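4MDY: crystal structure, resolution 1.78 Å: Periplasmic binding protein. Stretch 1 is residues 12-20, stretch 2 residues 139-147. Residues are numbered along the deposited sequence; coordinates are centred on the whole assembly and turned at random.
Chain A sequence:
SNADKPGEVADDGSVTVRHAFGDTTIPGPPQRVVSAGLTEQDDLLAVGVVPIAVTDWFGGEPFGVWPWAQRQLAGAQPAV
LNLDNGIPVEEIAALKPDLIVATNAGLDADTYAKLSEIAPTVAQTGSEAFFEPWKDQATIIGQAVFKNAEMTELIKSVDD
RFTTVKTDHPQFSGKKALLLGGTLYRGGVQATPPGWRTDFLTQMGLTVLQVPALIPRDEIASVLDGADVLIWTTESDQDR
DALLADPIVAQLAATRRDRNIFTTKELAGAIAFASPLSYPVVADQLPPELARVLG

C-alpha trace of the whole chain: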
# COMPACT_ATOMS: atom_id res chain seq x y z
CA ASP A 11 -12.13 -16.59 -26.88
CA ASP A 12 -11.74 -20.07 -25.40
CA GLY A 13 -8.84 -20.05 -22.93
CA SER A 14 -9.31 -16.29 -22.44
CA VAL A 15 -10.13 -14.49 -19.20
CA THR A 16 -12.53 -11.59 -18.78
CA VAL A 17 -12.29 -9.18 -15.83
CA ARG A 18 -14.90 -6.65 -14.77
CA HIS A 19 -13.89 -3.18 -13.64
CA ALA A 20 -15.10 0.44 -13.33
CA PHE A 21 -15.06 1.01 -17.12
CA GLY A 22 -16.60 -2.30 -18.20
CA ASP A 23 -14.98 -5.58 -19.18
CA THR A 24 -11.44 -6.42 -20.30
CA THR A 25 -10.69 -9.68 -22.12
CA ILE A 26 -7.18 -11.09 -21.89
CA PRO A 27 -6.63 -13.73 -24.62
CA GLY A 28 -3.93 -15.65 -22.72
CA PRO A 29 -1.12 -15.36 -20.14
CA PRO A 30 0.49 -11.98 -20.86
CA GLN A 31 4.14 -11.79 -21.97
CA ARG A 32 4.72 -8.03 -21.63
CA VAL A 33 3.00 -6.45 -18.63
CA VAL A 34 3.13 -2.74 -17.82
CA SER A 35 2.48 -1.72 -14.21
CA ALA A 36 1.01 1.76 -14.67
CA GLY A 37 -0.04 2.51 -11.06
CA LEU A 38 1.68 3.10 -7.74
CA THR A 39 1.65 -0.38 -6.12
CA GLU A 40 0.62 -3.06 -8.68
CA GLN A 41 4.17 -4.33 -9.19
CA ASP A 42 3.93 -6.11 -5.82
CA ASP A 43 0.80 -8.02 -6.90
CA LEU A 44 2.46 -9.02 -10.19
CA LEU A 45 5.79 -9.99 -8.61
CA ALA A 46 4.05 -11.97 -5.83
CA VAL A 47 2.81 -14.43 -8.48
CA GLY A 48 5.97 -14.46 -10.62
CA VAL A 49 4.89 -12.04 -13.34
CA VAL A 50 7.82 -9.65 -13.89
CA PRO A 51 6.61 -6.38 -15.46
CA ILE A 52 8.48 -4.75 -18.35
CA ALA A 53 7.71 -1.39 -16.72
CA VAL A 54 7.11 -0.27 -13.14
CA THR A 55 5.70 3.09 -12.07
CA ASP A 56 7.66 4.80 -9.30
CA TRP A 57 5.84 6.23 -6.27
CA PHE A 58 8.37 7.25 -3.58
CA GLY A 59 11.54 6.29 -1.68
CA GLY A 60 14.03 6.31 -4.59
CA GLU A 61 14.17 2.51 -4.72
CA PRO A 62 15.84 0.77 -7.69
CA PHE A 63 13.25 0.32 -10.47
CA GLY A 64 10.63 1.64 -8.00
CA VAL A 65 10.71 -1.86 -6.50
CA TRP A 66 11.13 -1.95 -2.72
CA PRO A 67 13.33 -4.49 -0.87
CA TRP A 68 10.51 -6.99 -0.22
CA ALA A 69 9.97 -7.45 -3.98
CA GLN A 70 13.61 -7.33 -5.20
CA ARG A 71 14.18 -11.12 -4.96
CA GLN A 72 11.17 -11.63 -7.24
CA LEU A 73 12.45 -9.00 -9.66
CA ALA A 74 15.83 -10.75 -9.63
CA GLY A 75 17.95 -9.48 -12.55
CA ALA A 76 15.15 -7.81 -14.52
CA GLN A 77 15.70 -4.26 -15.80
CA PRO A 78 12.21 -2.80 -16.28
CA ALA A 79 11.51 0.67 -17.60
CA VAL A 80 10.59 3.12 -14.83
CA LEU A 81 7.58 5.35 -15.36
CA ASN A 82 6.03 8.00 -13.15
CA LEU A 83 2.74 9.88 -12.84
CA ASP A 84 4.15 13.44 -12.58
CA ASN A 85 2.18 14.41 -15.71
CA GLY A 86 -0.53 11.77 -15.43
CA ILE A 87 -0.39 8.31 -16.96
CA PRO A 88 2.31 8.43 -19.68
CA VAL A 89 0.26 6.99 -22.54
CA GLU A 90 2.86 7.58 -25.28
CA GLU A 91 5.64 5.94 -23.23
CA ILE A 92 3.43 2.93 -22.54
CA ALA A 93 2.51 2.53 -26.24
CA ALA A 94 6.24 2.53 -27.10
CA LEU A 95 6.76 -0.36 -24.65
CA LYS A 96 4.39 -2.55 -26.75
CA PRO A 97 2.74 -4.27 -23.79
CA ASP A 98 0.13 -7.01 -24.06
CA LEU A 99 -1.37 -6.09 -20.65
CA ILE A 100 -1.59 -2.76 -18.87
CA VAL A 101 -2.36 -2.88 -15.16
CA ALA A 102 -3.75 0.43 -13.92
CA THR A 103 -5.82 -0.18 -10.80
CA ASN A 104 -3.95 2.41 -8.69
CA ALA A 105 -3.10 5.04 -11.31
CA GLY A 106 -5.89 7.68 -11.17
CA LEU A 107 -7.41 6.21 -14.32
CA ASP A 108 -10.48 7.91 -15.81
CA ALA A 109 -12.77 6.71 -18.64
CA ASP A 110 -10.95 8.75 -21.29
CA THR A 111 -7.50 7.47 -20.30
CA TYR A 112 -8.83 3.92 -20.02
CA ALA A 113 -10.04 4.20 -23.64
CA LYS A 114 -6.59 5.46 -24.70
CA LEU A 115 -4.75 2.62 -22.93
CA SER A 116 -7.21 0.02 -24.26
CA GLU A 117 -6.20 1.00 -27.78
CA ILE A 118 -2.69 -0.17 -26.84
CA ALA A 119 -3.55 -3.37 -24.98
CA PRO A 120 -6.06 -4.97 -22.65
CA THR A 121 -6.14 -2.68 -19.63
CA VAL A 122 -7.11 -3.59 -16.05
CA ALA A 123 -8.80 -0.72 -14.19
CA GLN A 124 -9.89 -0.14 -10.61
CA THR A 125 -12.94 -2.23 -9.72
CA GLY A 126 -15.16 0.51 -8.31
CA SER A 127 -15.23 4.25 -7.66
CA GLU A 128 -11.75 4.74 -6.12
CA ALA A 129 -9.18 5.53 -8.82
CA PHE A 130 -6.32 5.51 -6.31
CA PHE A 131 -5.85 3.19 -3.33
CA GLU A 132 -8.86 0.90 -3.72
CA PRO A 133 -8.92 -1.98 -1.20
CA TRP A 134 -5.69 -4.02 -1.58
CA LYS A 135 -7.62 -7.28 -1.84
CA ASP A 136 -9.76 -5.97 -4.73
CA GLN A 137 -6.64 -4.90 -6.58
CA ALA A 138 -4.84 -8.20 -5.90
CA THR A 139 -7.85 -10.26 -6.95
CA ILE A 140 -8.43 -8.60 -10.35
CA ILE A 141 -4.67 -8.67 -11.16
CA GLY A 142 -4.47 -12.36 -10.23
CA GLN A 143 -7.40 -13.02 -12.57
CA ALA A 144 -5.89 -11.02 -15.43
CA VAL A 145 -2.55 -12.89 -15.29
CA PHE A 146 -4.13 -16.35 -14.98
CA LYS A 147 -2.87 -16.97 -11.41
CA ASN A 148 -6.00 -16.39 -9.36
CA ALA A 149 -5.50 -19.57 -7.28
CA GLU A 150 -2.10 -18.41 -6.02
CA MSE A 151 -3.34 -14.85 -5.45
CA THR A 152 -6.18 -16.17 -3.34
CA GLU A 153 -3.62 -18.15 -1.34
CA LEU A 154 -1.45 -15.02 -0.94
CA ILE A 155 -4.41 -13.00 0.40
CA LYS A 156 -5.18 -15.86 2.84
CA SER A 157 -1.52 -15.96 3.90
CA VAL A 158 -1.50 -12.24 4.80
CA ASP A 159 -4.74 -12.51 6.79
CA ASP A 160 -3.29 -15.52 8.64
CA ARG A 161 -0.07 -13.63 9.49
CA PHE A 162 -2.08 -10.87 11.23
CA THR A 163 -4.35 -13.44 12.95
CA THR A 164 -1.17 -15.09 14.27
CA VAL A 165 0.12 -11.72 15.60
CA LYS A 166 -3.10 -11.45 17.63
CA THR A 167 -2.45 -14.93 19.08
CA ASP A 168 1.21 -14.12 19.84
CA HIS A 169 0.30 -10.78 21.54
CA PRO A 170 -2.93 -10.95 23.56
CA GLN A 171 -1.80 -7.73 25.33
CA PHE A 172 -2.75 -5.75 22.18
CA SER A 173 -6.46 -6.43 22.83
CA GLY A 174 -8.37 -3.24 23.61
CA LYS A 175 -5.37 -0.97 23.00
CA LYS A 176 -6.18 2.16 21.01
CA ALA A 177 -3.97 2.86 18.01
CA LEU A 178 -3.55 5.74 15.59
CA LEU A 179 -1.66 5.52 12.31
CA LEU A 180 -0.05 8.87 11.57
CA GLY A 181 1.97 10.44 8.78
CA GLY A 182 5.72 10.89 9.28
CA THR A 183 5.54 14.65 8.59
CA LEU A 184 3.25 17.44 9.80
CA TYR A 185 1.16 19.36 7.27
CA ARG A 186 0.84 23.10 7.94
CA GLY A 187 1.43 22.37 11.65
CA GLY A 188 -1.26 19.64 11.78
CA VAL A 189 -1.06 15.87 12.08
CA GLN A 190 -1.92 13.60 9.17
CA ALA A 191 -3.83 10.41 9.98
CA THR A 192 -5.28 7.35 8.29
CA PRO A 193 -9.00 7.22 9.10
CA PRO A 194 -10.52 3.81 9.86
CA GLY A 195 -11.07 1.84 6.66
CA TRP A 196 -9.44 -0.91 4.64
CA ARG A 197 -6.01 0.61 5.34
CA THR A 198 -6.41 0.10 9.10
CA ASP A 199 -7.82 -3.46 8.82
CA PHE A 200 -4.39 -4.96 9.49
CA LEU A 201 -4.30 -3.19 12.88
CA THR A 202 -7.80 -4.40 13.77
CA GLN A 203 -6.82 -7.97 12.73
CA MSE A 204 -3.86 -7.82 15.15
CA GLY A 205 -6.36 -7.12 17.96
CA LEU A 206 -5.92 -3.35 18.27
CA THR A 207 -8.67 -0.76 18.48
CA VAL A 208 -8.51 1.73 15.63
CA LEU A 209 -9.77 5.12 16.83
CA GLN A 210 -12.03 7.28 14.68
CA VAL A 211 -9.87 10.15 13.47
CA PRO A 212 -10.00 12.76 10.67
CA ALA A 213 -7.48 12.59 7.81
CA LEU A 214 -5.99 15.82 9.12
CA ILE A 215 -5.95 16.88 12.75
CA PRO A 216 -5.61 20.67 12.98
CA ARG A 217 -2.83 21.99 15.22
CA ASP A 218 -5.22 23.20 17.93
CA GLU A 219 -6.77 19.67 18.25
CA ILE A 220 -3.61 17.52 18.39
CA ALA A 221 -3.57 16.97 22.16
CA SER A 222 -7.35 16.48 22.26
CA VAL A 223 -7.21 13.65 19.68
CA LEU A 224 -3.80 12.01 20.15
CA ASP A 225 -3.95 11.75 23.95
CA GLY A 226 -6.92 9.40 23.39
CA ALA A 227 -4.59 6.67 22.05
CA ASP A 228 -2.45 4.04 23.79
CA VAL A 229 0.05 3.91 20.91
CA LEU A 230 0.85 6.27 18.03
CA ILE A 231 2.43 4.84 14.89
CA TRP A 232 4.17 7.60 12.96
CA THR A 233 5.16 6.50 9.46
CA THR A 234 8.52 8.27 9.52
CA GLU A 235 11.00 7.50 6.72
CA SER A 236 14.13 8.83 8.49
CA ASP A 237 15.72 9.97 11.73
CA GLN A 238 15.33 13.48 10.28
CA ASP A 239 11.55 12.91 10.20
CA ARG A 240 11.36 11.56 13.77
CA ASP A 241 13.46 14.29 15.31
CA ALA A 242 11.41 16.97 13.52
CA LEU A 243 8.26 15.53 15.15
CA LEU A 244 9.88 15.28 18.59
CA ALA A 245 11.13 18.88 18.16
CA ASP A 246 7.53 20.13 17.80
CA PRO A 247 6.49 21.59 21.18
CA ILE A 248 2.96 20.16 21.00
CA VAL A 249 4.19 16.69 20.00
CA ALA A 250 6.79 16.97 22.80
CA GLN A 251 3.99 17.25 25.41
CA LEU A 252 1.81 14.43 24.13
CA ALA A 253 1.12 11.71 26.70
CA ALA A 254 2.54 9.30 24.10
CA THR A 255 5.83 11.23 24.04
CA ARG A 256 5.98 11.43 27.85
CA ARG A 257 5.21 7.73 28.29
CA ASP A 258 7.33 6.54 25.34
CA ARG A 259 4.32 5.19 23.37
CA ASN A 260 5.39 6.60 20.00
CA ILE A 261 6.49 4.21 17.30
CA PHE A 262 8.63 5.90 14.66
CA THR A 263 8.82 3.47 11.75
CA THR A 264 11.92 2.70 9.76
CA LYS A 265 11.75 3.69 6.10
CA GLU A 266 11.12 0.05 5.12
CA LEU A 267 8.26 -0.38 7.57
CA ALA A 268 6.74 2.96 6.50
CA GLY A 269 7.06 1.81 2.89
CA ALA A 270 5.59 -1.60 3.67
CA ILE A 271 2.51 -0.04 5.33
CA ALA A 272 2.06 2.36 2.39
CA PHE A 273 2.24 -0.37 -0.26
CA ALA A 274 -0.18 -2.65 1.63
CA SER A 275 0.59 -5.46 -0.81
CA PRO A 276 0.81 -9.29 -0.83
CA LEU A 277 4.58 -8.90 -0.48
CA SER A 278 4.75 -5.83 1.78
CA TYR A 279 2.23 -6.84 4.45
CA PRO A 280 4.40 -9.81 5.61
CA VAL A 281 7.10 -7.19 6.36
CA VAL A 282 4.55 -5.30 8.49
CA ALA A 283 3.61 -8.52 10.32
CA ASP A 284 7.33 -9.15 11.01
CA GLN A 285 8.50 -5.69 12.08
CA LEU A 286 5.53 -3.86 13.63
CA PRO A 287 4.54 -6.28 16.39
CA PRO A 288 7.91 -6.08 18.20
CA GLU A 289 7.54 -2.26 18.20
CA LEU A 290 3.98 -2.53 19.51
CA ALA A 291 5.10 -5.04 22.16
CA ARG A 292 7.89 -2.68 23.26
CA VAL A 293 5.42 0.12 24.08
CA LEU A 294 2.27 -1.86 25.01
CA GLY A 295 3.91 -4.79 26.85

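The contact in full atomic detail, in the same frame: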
# COMPACT_ATOMS: atom_id res chain seq x y z
N ASP A 12 -12.01 -18.94 -26.29
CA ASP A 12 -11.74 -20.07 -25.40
C ASP A 12 -10.31 -19.96 -24.89
O ASP A 12 -9.39 -19.60 -25.64
CB ASP A 12 -11.96 -21.41 -26.10
CG ASP A 12 -13.43 -21.82 -26.16
OD1 ASP A 12 -14.31 -20.95 -25.91
OD2 ASP A 12 -13.71 -23.00 -26.45
N GLY A 13 -10.13 -20.24 -23.60
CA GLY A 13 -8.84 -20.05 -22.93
C GLY A 13 -8.69 -18.66 -22.35
O GLY A 13 -7.89 -18.46 -21.44
N SER A 14 -9.45 -17.69 -22.86
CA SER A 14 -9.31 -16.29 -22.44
C SER A 14 -9.94 -16.06 -21.08
O SER A 14 -10.71 -16.88 -20.58
CB SER A 14 -9.95 -15.35 -23.47
OG SER A 14 -11.35 -15.32 -23.34
N VAL A 15 -9.58 -14.93 -20.48
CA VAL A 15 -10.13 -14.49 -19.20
C VAL A 15 -10.74 -13.11 -19.39
O VAL A 15 -10.19 -12.25 -20.09
CB VAL A 15 -9.05 -14.43 -18.09
CG1 VAL A 15 -9.53 -13.66 -16.87
CG2 VAL A 15 -8.67 -15.84 -17.68
N THR A 16 -11.88 -12.89 -18.74
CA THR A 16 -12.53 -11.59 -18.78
C THR A 16 -12.64 -11.05 -17.36
O THR A 16 -13.13 -11.73 -16.48
CB THR A 16 -13.91 -11.70 -19.46
OG1 THR A 16 -13.72 -12.04 -20.83
CG2 THR A 16 -14.67 -10.38 -19.36
N VAL A 17 -12.16 -9.83 -17.14
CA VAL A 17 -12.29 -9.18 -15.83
C VAL A 17 -13.21 -7.98 -15.93
O VAL A 17 -13.29 -7.32 -16.95
CB VAL A 17 -10.94 -8.76 -15.21
CG1 VAL A 17 -10.07 -9.99 -14.97
CG2 VAL A 17 -10.20 -7.75 -16.08
N ARG A 18 -13.92 -7.72 -14.83
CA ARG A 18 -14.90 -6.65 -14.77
C ARG A 18 -14.40 -5.54 -13.86
O ARG A 18 -13.95 -5.79 -12.74
CB ARG A 18 -16.23 -7.21 -14.25
CG ARG A 18 -16.65 -8.48 -14.98
CD ARG A 18 -18.02 -8.96 -14.53
NE ARG A 18 -19.09 -8.10 -15.05
CZ ARG A 18 -19.71 -8.27 -16.22
NH1 ARG A 18 -19.39 -9.27 -17.05
NH2 ARG A 18 -20.68 -7.42 -16.58
N HIS A 19 -14.45 -4.31 -14.36
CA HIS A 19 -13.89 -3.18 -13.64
C HIS A 19 -14.77 -1.93 -13.84
O HIS A 19 -15.86 -2.01 -14.44
CB HIS A 19 -12.44 -2.94 -14.08
CG HIS A 19 -12.27 -2.84 -15.57
ND1 HIS A 19 -12.78 -1.79 -16.30
CD2 HIS A 19 -11.66 -3.66 -16.46
CE1 HIS A 19 -12.49 -1.97 -17.58
NE2 HIS A 19 -11.82 -3.10 -17.70
N ALA A 20 -14.31 -0.79 -13.35
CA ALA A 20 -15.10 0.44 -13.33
C ALA A 20 -15.54 0.92 -14.72
O ALA A 20 -16.53 1.63 -14.83
CB ALA A 20 -14.33 1.55 -12.62
N THR A 139 -6.97 -9.29 -6.31
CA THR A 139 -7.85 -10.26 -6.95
C THR A 139 -7.99 -10.06 -8.47
O THR A 139 -7.86 -11.01 -9.23
CB THR A 139 -9.24 -10.28 -6.29
OG1 THR A 139 -9.07 -10.63 -4.90
CG2 THR A 139 -10.13 -11.32 -6.94
N ILE A 140 -8.26 -8.83 -8.91
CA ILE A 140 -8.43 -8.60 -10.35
C ILE A 140 -7.12 -8.84 -11.11
O ILE A 140 -7.14 -9.37 -12.20
CB ILE A 140 -9.04 -7.22 -10.67
CG1 ILE A 140 -9.57 -7.19 -12.10
CG2 ILE A 140 -8.03 -6.10 -10.45
CD1 ILE A 140 -10.36 -5.95 -12.43
N ILE A 141 -5.98 -8.46 -10.51
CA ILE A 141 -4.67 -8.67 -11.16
C ILE A 141 -4.35 -10.16 -11.30
O ILE A 141 -3.88 -10.61 -12.35
CB ILE A 141 -3.54 -7.93 -10.42
CG1 ILE A 141 -3.75 -6.42 -10.55
CG2 ILE A 141 -2.17 -8.32 -10.97
CD1 ILE A 141 -2.86 -5.59 -9.64
N GLY A 142 -4.60 -10.91 -10.22
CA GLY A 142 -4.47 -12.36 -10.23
C GLY A 142 -5.29 -13.01 -11.33
O GLY A 142 -4.82 -13.91 -12.02
N GLN A 143 -6.53 -12.54 -11.49
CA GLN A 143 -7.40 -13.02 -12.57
C GLN A 143 -6.81 -12.74 -13.95
O GLN A 143 -6.70 -13.64 -14.78
CB GLN A 143 -8.79 -12.40 -12.44
CG GLN A 143 -9.60 -13.00 -11.31
CD GLN A 143 -10.87 -12.23 -10.99
OE1 GLN A 143 -11.44 -11.56 -11.85
NE2 GLN A 143 -11.32 -12.33 -9.76
N ALA A 144 -6.40 -11.49 -14.15
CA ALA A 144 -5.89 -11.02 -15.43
C ALA A 144 -4.61 -11.72 -15.89
O ALA A 144 -4.34 -11.78 -17.10
CB ALA A 144 -5.66 -9.53 -15.37
N VAL A 145 -3.81 -12.22 -14.95
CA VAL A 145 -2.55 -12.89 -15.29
C VAL A 145 -2.62 -14.41 -15.13
O VAL A 145 -1.59 -15.09 -15.18
CB VAL A 145 -1.34 -12.29 -14.52
CG1 VAL A 145 -1.29 -10.79 -14.73
CG2 VAL A 145 -1.35 -12.64 -13.04
N PHE A 146 -3.85 -14.92 -14.96
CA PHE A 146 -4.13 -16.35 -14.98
C PHE A 146 -3.52 -17.09 -13.78
O PHE A 146 -3.10 -18.24 -13.90
CB PHE A 146 -3.67 -16.98 -16.30
CG PHE A 146 -4.46 -16.54 -17.51
CD1 PHE A 146 -4.31 -15.26 -18.04
CD2 PHE A 146 -5.34 -17.42 -18.14
CE1 PHE A 146 -5.03 -14.86 -19.15
CE2 PHE A 146 -6.06 -17.02 -19.25
CZ PHE A 146 -5.91 -15.75 -19.77
N LYS A 147 -3.46 -16.42 -12.63
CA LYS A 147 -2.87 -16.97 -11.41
C LYS A 147 -3.74 -16.63 -10.21
O LYS A 147 -3.26 -16.31 -9.12
CB LYS A 147 -1.43 -16.45 -11.24
CG LYS A 147 -0.55 -16.80 -12.43
CD LYS A 147 0.93 -16.64 -12.16
CE LYS A 147 1.75 -16.69 -13.44
NZ LYS A 147 3.22 -16.65 -13.16
O HOH W 1 -11.91 -13.26 -14.22
O HOH W 2 -13.33 -9.52 -12.71

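A strand laid against a helix commonly offers alternate side chains to it, and the helix answers with residues spaced three or four apart. The periplasmic binding protein in 4MDY gives a compact example. At its centre stands Val17, whose CA-to-CB bond points toward the helix and whose side chain settles among three helical residues. Val17 CB lies 3.7 Å from Ile140 CG1, Val17 CG1 lies 3.7 Å from Gln143 CB, and the same methyl stands 4.5 Å from Ala144 CB. Positions 140, 143 and 144 fall on one side of a helix, so a single branched residue can touch all three. The CA atoms nearest each other across the contact, those of Val15 and Ala144, are 6.7 Å apart.

The strand, residues 15-19, runs nearly antiparallel to helical residues 139-144, with an angle of 159° between their directions and a closest axial approach of 8.5 Å. As the strand advances, its partners therefore retreat along the helix. Toward the C-terminal end of the strand, Ile140, with both chi angles t, extends its CD1 methyl to 4.0 Å from His19 CB and 3.6 Å from Arg18 O. In the other direction Val15, the second valine to point toward the helix, meets the turn where the helix ends. Val15 CG1 packs 3.5 Å from Gln143 O, while Val15 CG2 sits over one face of the Phe146 ring, 3.6 Å from the centroid, in a CH-pi contact.

Phe146 follows Val145, the first residue to leave helical geometry, and has positive phi (67°). Its CA-to-CB bond points sideways, yet the ring comes nearer to the strand. At the ring edge, near its plane, Gly13 O approaches Phe146 CE2 at 3.2 Å; the electropositive rim of an aromatic ring suits a carbonyl oxygen. Gly13 itself has backbone angles (89/-22) at which a CB would be jammed against the preceding carbonyl oxygen, so the conformation by itself calls for glycine.

No direct hydrogen bond crosses the interface, and the polar edge is built from water instead. Gln143 OE1 accepts from two waters. Water 1, 3.0 Å from Gln143 OE1, also donates to Thr16 O, its oxygen 3.0 Å from that carbonyl atom; water 2, 2.9 Å from Gln143 OE1, accepts from Arg18 N at 2.8 Å. Thr16, whose CA-to-CB bond points away from the helix, is thus linked to Gln143 only through its carbonyl and water 1. Apolar side chains form most of the core, and water links polar groups along its margin.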